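Local structure of triphenylmethane reductase (Citrobacter sp., 2JL1) at residues L71-G75 with H87-V91; Y104-A110 with H121-E125; N80-I84 with P116-V120. The protein binds NADP(H) in a Rossmann-type domain and probably reduces triphenylmethane dyes with the dinucleotide as electron donor. Residues are numbered along the deposited sequence.

In the fold
All three contacts lie in the part of the Rossmann-type domain built from strands 69-72 and 101-107 and helices 80-96 and 117-130. Contacts 1 and 2 each set a strand end against a helix, and every residue that touches is buried; contact 3 joins the two helices directly and reaches the surface at P116. Their chemistry follows their place. Contact 1, against NADP, and contact 2, on the next strand, mix rings with histidine hydrogen bonds, and contact 2 adds water; contact 3 is largely aliphatic. H87 of contact 1 bonds T124 of contact 2, S74 bonds T105, and I84 of contact 3 packs on A123. The second subunit touches all three.

Contact 1. Residues L71-G75 with H87-V91; sequences LFISG and HANVV. With NAP (NADP nicotinamide-adenine-dinucleotide phosphate), chain B.
Residues 71-75 run extended off the end of strand 69-72: L71 and F72 have strand angles, and S74 (-62/153) and G75 (-73/165) carry on as a stretched loop. Residues 87-91 are regular helix, with V91 N bonded to H87 O at 3.1 Å. Across the gap, F72 CA is 8.0 Å from V90 CA and S74 CA 7.4 Å from H87 CA.

F72 fills the gap. Its t rotamer sends the ring to the helix, where V90 CG1 sits over one face, 3.5 Å from the ring centroid and 5° off the normal, a clear CH-pi contact; V91 CG2 lies 4.0 Å from F72 CE2. The ring edge meets the face of H87 in a T-shaped pair, centroids 4.9 Å apart and planes at 73°, with F72 CZ 3.5 Å from H87 CG. The m rotamer of H87 brings its imidazole along the loop, so that S74 CB lies 3.5 Å from H87 CE1 and G75 N donates to H87 NE2 (3.1 Å, 171°). H87 ND1 is bonded to T124 on helix 117-130, so both ring nitrogens are used.

On the cofactor side, NAP O3D donates to S74 O and NAP O2D to G75 O, each at a short 2.5 Å. The histidine thus holds the amide of a residue whose carbonyl grips the nicotinamide ribose. A parallel strand whose C-terminal loop meets the dinucleotide while the next helix packs behind it is the beta-alpha unit of a Rossmann fold.

Contact 2. Residues Y104-A110 with H121-E125; sequences YTGYAFA and HLATE
This is a buried strand-to-helix contact within the beta-alpha-beta unit of strand 101-107, helix 117-130 and strand 135-140, at the C-terminal end of the first strand. The axes of 104-107 and 121-125 come within 8.2 Å and run at 140°, antiparallel in sense but well oblique. The backbones are closest where G106 CA lies 5.3 Å from H121 CA; beyond it, a type II turn from Y107 to A110 brings A110 CA to 6.8 Å from L122 CA.

H121 (m rotamer) reaches in to the strand, its ring face against the G106-Y107 peptide; G106, with no side chain, leaves room for this approach. H121 ND1 and Y104 OH share a 2.6 Å hydrogen bond, and Y107 CB lies 3.4 Å from H121 CD2. Y104 (t rotamer) takes T124 CG2 over its ring face, 3.6 Å from the centroid, a CH-pi contact. At the turn, A110 CB rests on L122 CG at 3.7 Å.

E125 works through water. One water donates to Y104 O (3.0 Å) and E125 OE2 (3.1 Å); a second accepts from Y107 N (2.9 Å) and donates to E125 OE2 (2.7 Å).

E125 also makes a salt bridge with R139 of strand 135-140, Y104 meets F72 of strand 69-72, and T124 OG1 bonds V120 O within its own helix and H87 of helix 80-96.

Contact 3. Residues N80-I84 with P116-V120; sequences NTLLI and PLAHV
Van der Waals contact between aliphatic side chains does most of the work here, between the first turn of helix 80-96 and the start of helix 117-130. N80 CA is 6.4 Å from L117 CA and I84 CA 5.9 Å from V120 CA, so the helices stay close over a full turn. V120 (t rotamer) points into the interface: V120 CG1 meets L83 CD2 at 3.8 Å, and V120 CG2 lies 4.1 Å from I84 CG1 and 3.7 Å from N80 CB. L117 CD1 touches L83 CD2, also at 3.8 Å.

Helices 80-96 and 117-130, following strands 69-72 and 101-107, pack side by side on one face of the sheet, as in the second half of a Rossmann fold. L83 also packs on G75, one of the NADP-binding residues.

N80 is the polar residue of the interface, but its amide meets carbon: the m rotamer lays it across the partner segment, N80 ND2 3.5 Å from P116 CB and N80 OD1 3.4 Å from L117 CD1, and N80 OD1 is buried there without a polar partner. The second subunit packs nearby, its T130 meeting I84 and H119 and hydrogen-bonding T81.

Contact 1. Residues L71-G75 with H87-V91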
loop_
_atom_site.group_PDB
_atom_site.type_symbol
_atom_site.label_atom_id
_atom_site.label_comp_id
_atom_site.label_asym_id
_atom_site.label_seq_id
_atom_site.Cartn_x
_atom_site.Cartn_y
_atom_site.Cartn_z
ATOM N N LEU A 71 -6.630 -14.564 10.596
ATOM C CA LEU A 71 -6.880 -13.191 11.075
ATOM C C LEU A 71 -5.526 -12.535 11.325
ATOM O O LEU A 71 -4.812 -12.876 12.276
ATOM C CB LEU A 71 -7.778 -13.152 12.309
ATOM C CG LEU A 71 -8.000 -11.718 12.860
ATOM C CD1 LEU A 71 -8.806 -10.833 11.862
ATOM C CD2 LEU A 71 -8.661 -11.740 14.215
ATOM N N PHE A 72 -5.188 -11.601 10.438
ATOM C CA PHE A 72 -3.950 -10.870 10.467
ATOM C C PHE A 72 -4.260 -9.608 11.301
ATOM O O PHE A 72 -4.955 -8.712 10.842
ATOM C CB PHE A 72 -3.572 -10.554 9.012
ATOM C CG PHE A 72 -2.396 -9.620 8.844
ATOM C CD1 PHE A 72 -1.607 -9.240 9.934
ATOM C CD2 PHE A 72 -2.073 -9.135 7.581
ATOM C CE1 PHE A 72 -0.535 -8.359 9.776
ATOM C CE2 PHE A 72 -0.982 -8.276 7.414
ATOM C CZ PHE A 72 -0.231 -7.878 8.541
ATOM N N ILE A 73 -3.803 -9.582 12.551
ATOM C CA ILE A 73 -3.987 -8.412 13.411
ATOM C C ILE A 73 -2.746 -7.563 13.224
ATOM O O ILE A 73 -1.642 -8.083 13.305
ATOM C CB ILE A 73 -4.188 -8.813 14.900
ATOM C CG1 ILE A 73 -5.514 -9.587 15.072
ATOM C CG2 ILE A 73 -4.059 -7.561 15.841
ATOM C CD1 ILE A 73 -5.791 -10.041 16.506
ATOM N N SER A 74 -2.914 -6.255 12.978
ATOM C CA SER A 74 -1.780 -5.395 12.645
ATOM C C SER A 74 -0.755 -5.328 13.774
ATOM O O SER A 74 -1.098 -5.511 14.936
ATOM C CB SER A 74 -2.248 -3.977 12.243
ATOM O OG SER A 74 -3.192 -3.454 13.174
ATOM N N GLY A 75 0.506 -5.076 13.431
ATOM C CA GLY A 75 1.550 -4.978 14.447
ATOM C C GLY A 75 1.455 -3.698 15.266
ATOM O O GLY A 75 0.728 -2.788 14.886
ATOM N N HIS A 87 4.355 -6.100 7.707
ATOM C CA HIS A 87 3.078 -6.454 7.097
ATOM C C HIS A 87 3.282 -7.077 5.724
ATOM O O HIS A 87 2.603 -8.022 5.381
ATOM C CB HIS A 87 2.163 -5.225 7.010
ATOM C CG HIS A 87 1.552 -4.820 8.325
ATOM N ND1 HIS A 87 0.436 -4.020 8.405
ATOM C CD2 HIS A 87 1.896 -5.113 9.606
ATOM C CE1 HIS A 87 0.112 -3.840 9.676
ATOM N NE2 HIS A 87 0.977 -4.501 10.423
ATOM N N ALA A 88 4.213 -6.558 4.930
ATOM C CA ALA A 88 4.470 -7.149 3.613
ATOM C C ALA A 88 4.971 -8.595 3.730
ATOM O O ALA A 88 4.572 -9.445 2.939
ATOM C CB ALA A 88 5.436 -6.311 2.790
ATOM N N ASN A 89 5.837 -8.858 4.715
ATOM C CA ASN A 89 6.292 -10.222 5.019
ATOM C C ASN A 89 5.133 -11.136 5.390
ATOM O O ASN A 89 5.102 -12.295 4.966
ATOM C CB ASN A 89 7.286 -10.252 6.190
ATOM C CG ASN A 89 8.626 -9.635 5.868
ATOM O OD1 ASN A 89 9.049 -9.536 4.708
ATOM N ND2 ASN A 89 9.335 -9.227 6.936
ATOM N N VAL A 90 4.194 -10.630 6.201
ATOM C CA VAL A 90 3.025 -11.429 6.603
ATOM C C VAL A 90 2.198 -11.855 5.386
ATOM O O VAL A 90 1.879 -13.039 5.214
ATOM C CB VAL A 90 2.130 -10.678 7.626
ATOM C CG1 VAL A 90 0.827 -11.426 7.857
ATOM C CG2 VAL A 90 2.877 -10.522 8.953
ATOM N N VAL A 91 1.859 -10.887 4.547
ATOM C CA VAL A 91 1.036 -11.111 3.356
ATOM C C VAL A 91 1.723 -12.106 2.420
ATOM O O VAL A 91 1.061 -13.017 1.898
ATOM C CB VAL A 91 0.741 -9.771 2.633
ATOM C CG1 VAL A 91 -0.036 -9.990 1.344
ATOM C CG2 VAL A 91 -0.025 -8.843 3.553
HETATM P PA NAP B . -1.347 -5.051 21.741
HETATM O O1A NAP B . -0.285 -4.034 21.975
HETATM O O2A NAP B . -1.994 -5.579 22.961
HETATM O O5B NAP B . -0.803 -6.268 20.867
HETATM C C5B NAP B . 0.105 -6.133 19.795
HETATM C C4B NAP B . 0.452 -7.563 19.410
HETATM O O4B NAP B . 1.378 -7.589 18.332
HETATM C C3B NAP B . 1.106 -8.250 20.610
HETATM O O3B NAP B . 0.534 -9.520 20.792
HETATM C C2B NAP B . 2.541 -8.410 20.196
HETATM O O2B NAP B . 3.061 -9.616 20.660
HETATM C C1B NAP B . 2.413 -8.482 18.689
HETATM N N9A NAP B . 3.714 -8.199 18.068
HETATM C C8A NAP B . 4.535 -7.125 18.274
HETATM N N7A NAP B . 5.631 -7.286 17.496
HETATM C C5A NAP B . 5.521 -8.456 16.824
HETATM C C6A NAP B . 6.352 -9.107 15.912
HETATM N N6A NAP B . 7.519 -8.582 15.549
HETATM N N1A NAP B . 5.950 -10.313 15.386
HETATM C C2A NAP B . 4.751 -10.876 15.764
HETATM N N3A NAP B . 3.929 -10.229 16.658
HETATM C C4A NAP B . 4.318 -9.039 17.182
HETATM O O3 NAP B . -2.454 -4.358 20.774
HETATM P PN NAP B . -4.061 -4.456 20.784
HETATM O O1N NAP B . -4.400 -5.887 20.858
HETATM O O2N NAP B . -4.598 -3.513 21.804
HETATM O O5D NAP B . -4.435 -3.951 19.265
HETATM C C5D NAP B . -4.075 -4.748 18.144
HETATM C C4D NAP B . -3.478 -3.956 16.976
HETATM O O4D NAP B . -4.353 -2.894 16.633
HETATM C C3D NAP B . -2.139 -3.301 17.322
HETATM O O3D NAP B . -1.009 -4.075 17.009
HETATM C C2D NAP B . -2.144 -1.997 16.547
HETATM O O2D NAP B . -1.597 -2.091 15.248
HETATM C C1D NAP B . -3.620 -1.703 16.389
HETATM N N1N NAP B . -3.971 -0.607 17.307
HETATM C C2N NAP B . -5.185 -0.024 17.132
HETATM C C3N NAP B . -5.558 1.030 17.916
HETATM C C7N NAP B . -6.861 1.679 17.722
HETATM O O7N NAP B . -7.216 2.680 18.671
HETATM N N7N NAP B . -7.582 1.311 16.656
HETATM C C4N NAP B . -4.726 1.448 18.976
HETATM C C5N NAP B . -3.543 0.789 19.202
HETATM C C6N NAP B . -3.141 -0.217 18.316
HETATM P P2B NAP B . 3.898 -9.713 22.037
HETATM O O1X NAP B . 2.934 -10.168 23.116
HETATM O O2X NAP B . 4.506 -8.379 22.439
HETATM O O3X NAP B . 4.980 -10.739 21.773
#

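Contact 2. Residues Y104-A110 with H121-E125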
loop_
_atom_site.group_PDB
_atom_site.type_symbol
_atom_site.label_atom_id
_atom_site.label_comp_id
_atom_site.label_asym_id
_atom_site.label_seq_id
_atom_site.Cartn_x
_atom_site.Cartn_y
_atom_site.Cartn_z
ATOM N N TYR A 104 -8.086 -8.814 7.882
ATOM C CA TYR A 104 -7.058 -7.881 8.319
ATOM C C TYR A 104 -7.681 -6.720 9.141
ATOM O O TYR A 104 -8.651 -6.096 8.709
ATOM C CB TYR A 104 -6.281 -7.327 7.105
ATOM C CG TYR A 104 -5.319 -6.209 7.492
ATOM C CD1 TYR A 104 -4.232 -6.455 8.348
ATOM C CD2 TYR A 104 -5.538 -4.906 7.066
ATOM C CE1 TYR A 104 -3.370 -5.429 8.740
ATOM C CE2 TYR A 104 -4.678 -3.864 7.459
ATOM C CZ TYR A 104 -3.616 -4.137 8.294
ATOM O OH TYR A 104 -2.796 -3.122 8.681
ATOM N N THR A 105 -7.124 -6.453 10.323
ATOM C CA THR A 105 -7.569 -5.353 11.173
ATOM C C THR A 105 -6.937 -4.047 10.695
ATOM O O THR A 105 -5.773 -3.721 11.048
ATOM C CB THR A 105 -7.203 -5.570 12.669
ATOM O OG1 THR A 105 -5.792 -5.711 12.795
ATOM C CG2 THR A 105 -7.911 -6.821 13.220
ATOM N N GLY A 106 -7.716 -3.305 9.918
ATOM C CA GLY A 106 -7.289 -2.031 9.325
ATOM C C GLY A 106 -7.814 -0.886 10.166
ATOM O O GLY A 106 -7.931 -1.005 11.382
ATOM N N TYR A 107 -8.097 0.232 9.523
ATOM C CA TYR A 107 -8.468 1.449 10.239
ATOM C C TYR A 107 -9.607 2.079 9.443
ATOM O O TYR A 107 -9.503 2.223 8.222
ATOM C CB TYR A 107 -7.243 2.356 10.370
ATOM C CG TYR A 107 -7.473 3.666 11.084
ATOM C CD1 TYR A 107 -7.961 3.691 12.400
ATOM C CD2 TYR A 107 -7.180 4.879 10.457
ATOM C CE1 TYR A 107 -8.179 4.906 13.082
ATOM C CE2 TYR A 107 -7.390 6.111 11.130
ATOM C CZ TYR A 107 -7.887 6.106 12.448
ATOM O OH TYR A 107 -8.110 7.298 13.129
ATOM N N ALA A 108 -10.716 2.372 10.129
ATOM C CA ALA A 108 -11.932 2.856 9.495
ATOM C C ALA A 108 -11.673 4.184 8.829
ATOM O O ALA A 108 -10.931 5.035 9.352
ATOM C CB ALA A 108 -13.055 2.994 10.519
ATOM N N PHE A 109 -12.286 4.359 7.676
ATOM C CA PHE A 109 -12.200 5.596 6.912
ATOM C C PHE A 109 -10.764 6.037 6.637
ATOM O O PHE A 109 -10.478 7.240 6.585
ATOM C CB PHE A 109 -13.037 6.690 7.573
ATOM C CG PHE A 109 -14.464 6.270 7.807
ATOM C CD1 PHE A 109 -15.321 6.046 6.728
ATOM C CD2 PHE A 109 -14.925 6.054 9.079
ATOM C CE1 PHE A 109 -16.649 5.643 6.934
ATOM C CE2 PHE A 109 -16.246 5.657 9.303
ATOM C CZ PHE A 109 -17.105 5.451 8.226
ATOM N N ALA A 110 -9.872 5.061 6.430
ATOM C CA ALA A 110 -8.432 5.356 6.313
ATOM C C ALA A 110 -8.128 6.394 5.212
ATOM O O ALA A 110 -7.245 7.260 5.386
ATOM C CB ALA A 110 -7.640 4.058 6.066
ATOM N N HIS A 121 -2.091 1.039 6.948
ATOM C CA HIS A 121 -3.247 0.164 6.776
ATOM C C HIS A 121 -3.670 0.071 5.321
ATOM O O HIS A 121 -3.989 -1.017 4.816
ATOM C CB HIS A 121 -4.396 0.608 7.696
ATOM C CG HIS A 121 -4.115 0.345 9.138
ATOM N ND1 HIS A 121 -3.809 -0.917 9.618
ATOM C CD2 HIS A 121 -4.021 1.183 10.194
ATOM C CE1 HIS A 121 -3.562 -0.840 10.916
ATOM N NE2 HIS A 121 -3.698 0.422 11.291
ATOM N N LEU A 122 -3.633 1.206 4.626
ATOM C CA LEU A 122 -3.995 1.216 3.183
ATOM C C LEU A 122 -2.947 0.459 2.335
ATOM O O LEU A 122 -3.310 -0.304 1.423
ATOM C CB LEU A 122 -4.180 2.644 2.690
ATOM C CG LEU A 122 -5.488 3.333 3.144
ATOM C CD1 LEU A 122 -5.329 4.876 3.166
ATOM C CD2 LEU A 122 -6.655 2.914 2.251
ATOM N N ALA A 123 -1.664 0.637 2.660
ATOM C CA ALA A 123 -0.584 -0.099 1.982
ATOM C C ALA A 123 -0.780 -1.603 2.176
ATOM O O ALA A 123 -0.604 -2.400 1.233
ATOM C CB ALA A 123 0.808 0.355 2.501
ATOM N N THR A 124 -1.170 -1.994 3.396
ATOM C CA THR A 124 -1.359 -3.407 3.748
ATOM C C THR A 124 -2.579 -4.001 3.045
ATOM O O THR A 124 -2.523 -5.127 2.518
ATOM C CB THR A 124 -1.443 -3.584 5.289
ATOM O OG1 THR A 124 -0.236 -3.052 5.857
ATOM C CG2 THR A 124 -1.590 -5.078 5.656
ATOM N N GLU A 125 -3.669 -3.238 3.002
ATOM C CA GLU A 125 -4.846 -3.644 2.219
ATOM C C GLU A 125 -4.493 -3.902 0.737
ATOM O O GLU A 125 -4.873 -4.933 0.179
ATOM C CB GLU A 125 -5.972 -2.611 2.310
ATOM C CG GLU A 125 -6.791 -2.696 3.615
ATOM C CD GLU A 125 -7.992 -1.748 3.648
ATOM O OE1 GLU A 125 -8.412 -1.224 2.571
ATOM O OE2 GLU A 125 -8.524 -1.539 4.773
HETATM O O HOH W 1 -8.899 -3.560 7.078
HETATM O O HOH W 2 -7.794 0.313 6.627
#

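Contact 3. Residues N80-I84 with P116-V120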
loop_
_atom_site.group_PDB
_atom_site.type_symbol
_atom_site.label_atom_id
_atom_site.label_comp_id
_atom_site.label_asym_id
_atom_site.label_seq_id
_atom_site.Cartn_x
_atom_site.Cartn_y
_atom_site.Cartn_z
ATOM N N ASN A 80 6.240 3.286 11.601
ATOM C CA ASN A 80 5.307 3.016 10.505
ATOM C C ASN A 80 5.975 2.418 9.269
ATOM O O ASN A 80 5.405 1.561 8.627
ATOM C CB ASN A 80 4.571 4.290 10.123
ATOM C CG ASN A 80 3.608 4.751 11.210
ATOM O OD1 ASN A 80 3.076 3.934 11.963
ATOM N ND2 ASN A 80 3.379 6.052 11.289
ATOM N N THR A 81 7.180 2.879 8.944
ATOM C CA THR A 81 7.874 2.354 7.768
ATOM C C THR A 81 8.330 0.913 7.992
ATOM O O THR A 81 8.262 0.089 7.078
ATOM C CB THR A 81 9.015 3.260 7.363
ATOM O OG1 THR A 81 8.493 4.578 7.147
ATOM C CG2 THR A 81 9.716 2.750 6.077
ATOM N N LEU A 82 8.817 0.607 9.195
ATOM C CA LEU A 82 9.113 -0.779 9.557
ATOM C C LEU A 82 7.871 -1.646 9.528
ATOM O O LEU A 82 7.910 -2.784 9.063
ATOM C CB LEU A 82 9.769 -0.875 10.950
ATOM C CG LEU A 82 9.846 -2.298 11.518
ATOM C CD1 LEU A 82 10.761 -3.170 10.617
ATOM C CD2 LEU A 82 10.386 -2.264 12.972
ATOM N N LEU A 83 6.766 -1.124 10.049
ATOM C CA LEU A 83 5.503 -1.855 10.038
ATOM C C LEU A 83 5.050 -2.305 8.624
ATOM O O LEU A 83 4.505 -3.385 8.464
ATOM C CB LEU A 83 4.421 -1.010 10.712
ATOM C CG LEU A 83 3.182 -1.740 11.184
ATOM C CD1 LEU A 83 3.586 -2.905 12.117
ATOM C CD2 LEU A 83 2.283 -0.756 11.884
ATOM N N ILE A 84 5.282 -1.471 7.620
ATOM C CA ILE A 84 4.991 -1.829 6.216
ATOM C C ILE A 84 5.764 -3.074 5.774
ATOM O O ILE A 84 5.171 -4.012 5.197
ATOM C CB ILE A 84 5.229 -0.615 5.299
ATOM C CG1 ILE A 84 4.118 0.419 5.603
ATOM C CG2 ILE A 84 5.373 -1.026 3.801
ATOM C CD1 ILE A 84 3.674 1.228 4.471
ATOM N N PRO A 116 -0.660 9.408 10.328
ATOM C CA PRO A 116 0.257 8.617 9.488
ATOM C C PRO A 116 -0.030 7.104 9.411
ATOM O O PRO A 116 0.104 6.517 8.339
ATOM C CB PRO A 116 1.627 8.904 10.119
ATOM C CG PRO A 116 1.485 10.288 10.667
ATOM C CD PRO A 116 0.094 10.275 11.264
ATOM N N LEU A 117 -0.459 6.503 10.521
ATOM C CA LEU A 117 -0.764 5.068 10.569
ATOM C C LEU A 117 -1.823 4.626 9.536
ATOM O O LEU A 117 -1.808 3.477 9.103
ATOM C CB LEU A 117 -1.135 4.617 12.002
ATOM C CG LEU A 117 -1.294 3.088 12.123
ATOM C CD1 LEU A 117 0.046 2.345 11.972
ATOM C CD2 LEU A 117 -2.006 2.676 13.402
ATOM N N ALA A 118 -2.707 5.534 9.106
ATOM C CA ALA A 118 -3.699 5.199 8.069
ATOM C C ALA A 118 -2.996 4.717 6.795
ATOM O O ALA A 118 -3.501 3.874 6.081
ATOM C CB ALA A 118 -4.546 6.405 7.735
ATOM N N HIS A 119 -1.832 5.306 6.511
ATOM C CA HIS A 119 -1.084 4.950 5.313
ATOM C C HIS A 119 -0.602 3.502 5.345
ATOM O O HIS A 119 -0.567 2.827 4.301
ATOM C CB HIS A 119 0.043 5.954 5.074
ATOM C CG HIS A 119 -0.463 7.306 4.690
ATOM N ND1 HIS A 119 0.207 8.476 4.976
ATOM C CD2 HIS A 119 -1.618 7.668 4.093
ATOM C CE1 HIS A 119 -0.491 9.497 4.514
ATOM N NE2 HIS A 119 -1.611 9.033 3.990
ATOM N N VAL A 120 -0.214 3.044 6.535
ATOM C CA VAL A 120 0.243 1.671 6.734
ATOM C C VAL A 120 -0.903 0.714 6.434
ATOM O O VAL A 120 -0.709 -0.319 5.790
ATOM C CB VAL A 120 0.669 1.414 8.199
ATOM C CG1 VAL A 120 0.962 -0.088 8.411
ATOM C CG2 VAL A 120 1.912 2.238 8.576
#